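Local coordinates for protein phosphoacetylglucosamine mutase (PDB 5O9X) that interconverts N-acetylglucosamine 6-phosphate and N-acetylglucosamine 1-phosphate, probably by way of a bisphosphorylated sugar intermediate, at residues Y169-K174 with Y183-T187. The protein carries 1 engineered substitution. Sequence-based numbering, arbitrary orientation.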
# COMPACT_ATOMS: atom_id res chain seq x y z
N TYR A 169 1.64 -12.25 0.47
CA TYR A 169 2.22 -13.34 -0.35
C TYR A 169 2.02 -14.71 0.31
O TYR A 169 1.58 -15.65 -0.36
CB TYR A 169 3.74 -13.07 -0.66
CG TYR A 169 4.47 -14.28 -1.13
CD1 TYR A 169 4.57 -14.56 -2.55
CD2 TYR A 169 5.03 -15.18 -0.22
CE1 TYR A 169 5.26 -15.69 -3.00
CE2 TYR A 169 5.69 -16.33 -0.69
CZ TYR A 169 5.79 -16.58 -2.06
OH TYR A 169 6.45 -17.75 -2.51
N VAL A 170 2.32 -14.82 1.61
CA VAL A 170 2.19 -16.09 2.38
C VAL A 170 0.73 -16.57 2.39
O VAL A 170 0.48 -17.76 2.19
CB VAL A 170 2.71 -15.96 3.84
CG1 VAL A 170 2.37 -17.21 4.68
CG2 VAL A 170 4.22 -15.79 3.83
N VAL A 171 -0.21 -15.67 2.67
CA VAL A 171 -1.66 -15.97 2.66
C VAL A 171 -2.08 -16.58 1.29
O VAL A 171 -2.65 -17.68 1.28
CB VAL A 171 -2.53 -14.73 2.97
CG1 VAL A 171 -4.03 -15.13 2.84
CG2 VAL A 171 -2.22 -14.25 4.44
N ARG A 172 -1.83 -15.86 0.19
CA ARG A 172 -2.09 -16.35 -1.18
C ARG A 172 -1.42 -17.72 -1.42
O ARG A 172 -2.10 -18.69 -1.84
CB ARG A 172 -1.74 -15.33 -2.23
CG ARG A 172 -2.23 -15.75 -3.58
CD ARG A 172 -1.94 -14.66 -4.56
NE ARG A 172 -2.49 -14.93 -5.89
CZ ARG A 172 -2.64 -13.97 -6.81
NH1 ARG A 172 -2.28 -12.72 -6.54
NH2 ARG A 172 -3.16 -14.24 -8.00
N CYS A 173 -0.14 -17.85 -1.10
CA CYS A 173 0.52 -19.16 -1.26
C CYS A 173 -0.17 -20.29 -0.52
O CYS A 173 -0.41 -21.36 -1.12
CB CYS A 173 2.01 -19.15 -0.82
SG CYS A 173 2.97 -18.17 -1.99
N LYS A 174 -0.48 -20.10 0.76
CA LYS A 174 -1.04 -21.23 1.52
C LYS A 174 -2.46 -21.60 0.96
O LYS A 174 -2.92 -22.75 1.07
CB LYS A 174 -1.13 -20.91 3.01
CG LYS A 174 0.18 -20.64 3.72
CD LYS A 174 -0.06 -20.48 5.19
CE LYS A 174 -0.23 -21.85 5.85
NZ LYS A 174 0.97 -22.71 5.76
N TYR A 183 0.73 -20.10 -6.13
CA TYR A 183 1.43 -18.81 -6.23
C TYR A 183 2.93 -18.90 -5.86
O TYR A 183 3.72 -18.03 -6.22
CB TYR A 183 0.71 -17.82 -5.33
CG TYR A 183 1.01 -16.37 -5.60
CD1 TYR A 183 0.71 -15.80 -6.84
CD2 TYR A 183 1.57 -15.55 -4.60
CE1 TYR A 183 1.00 -14.47 -7.13
CE2 TYR A 183 1.83 -14.20 -4.86
CZ TYR A 183 1.55 -13.67 -6.12
OH TYR A 183 1.82 -12.33 -6.39
N GLY A 184 3.30 -19.93 -5.08
CA GLY A 184 4.67 -20.08 -4.60
C GLY A 184 4.69 -20.93 -3.34
O GLY A 184 3.60 -21.33 -2.84
N GLU A 185 5.90 -21.17 -2.82
CA GLU A 185 6.10 -21.76 -1.50
C GLU A 185 5.79 -20.71 -0.42
O GLU A 185 6.28 -19.58 -0.53
CB GLU A 185 7.57 -22.20 -1.31
CG GLU A 185 8.10 -23.41 -2.11
CD GLU A 185 7.15 -24.62 -2.13
OE1 GLU A 185 6.81 -25.14 -1.03
OE2 GLU A 185 6.74 -25.02 -3.26
N PRO A 186 5.04 -21.07 0.64
CA PRO A 186 4.49 -20.08 1.61
C PRO A 186 5.46 -19.74 2.72
O PRO A 186 5.14 -19.81 3.90
CB PRO A 186 3.26 -20.80 2.15
CG PRO A 186 3.66 -22.27 2.12
CD PRO A 186 4.62 -22.46 0.98
N THR A 187 6.68 -19.36 2.34
CA THR A 187 7.72 -19.03 3.29
C THR A 187 8.45 -17.82 2.76
O THR A 187 8.38 -17.43 1.55
CB THR A 187 8.78 -20.15 3.39
OG1 THR A 187 9.38 -20.23 2.09
CG2 THR A 187 8.13 -21.56 3.76
O HOH W 1 1.15 -21.71 -3.57
O HOH W 2 3.46 -21.25 5.94
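Arg172 lies across the ring of Tyr183, atom after atom. Arg172 CB only skirts the rim, 4.1 Å from Tyr183 CD2, and CG comes in above CG and CD2 of the ring. Arg172 CD sits over the middle of the face, 3.5 Å from the Tyr183 ring centroid, as a CH-pi contact. Arg172 NE passes 3.4 Å from Tyr183 CD1, and CZ and NH1 carry the guanidinium out over CE1, its plane only 4° from that of the ring, in an off-centre cation-pi stack. With CG anti to the backbone N (chi1 -170°) the chain is directed over the ring, and its extension from CG to NE lets CG and CD, then the flat cation, lie on it.

On another side of Tyr183, Tyr169 packs obliquely, the ring planes at 48°. Tyr169 OH donates to Glu185 O at 2.7 Å, tilted out of the carbonyl plane, so this buried tyrosine joins helix to loop by ring and hydroxyl. Gly184 passes just beside that hydroxyl, and its backbone conformation would press a side chain against the preceding carbonyl O, so glycine suits. Small Cys173 fits between, SG over the rim of the Tyr169 ring and at the edge of Tyr183, while its CB meets Pro186 CB. Pro186, centre of an inverse gamma turn, also packs against Lys174 CG; bends at chi3 and chi4 bring NZ to a water shared with Pro186 O. A second water links Cys173 O with Gly184 O.

The loop thus folds back on helix 164-176, whose Val170 reaches strands 127-132 and 155-161 of the first domain's sheet, before Thr187 OG1 caps helix 188-202 by accepting from Gly190 N; that helix sends Tyr191 against Tyr169 and Lys194 against Tyr183.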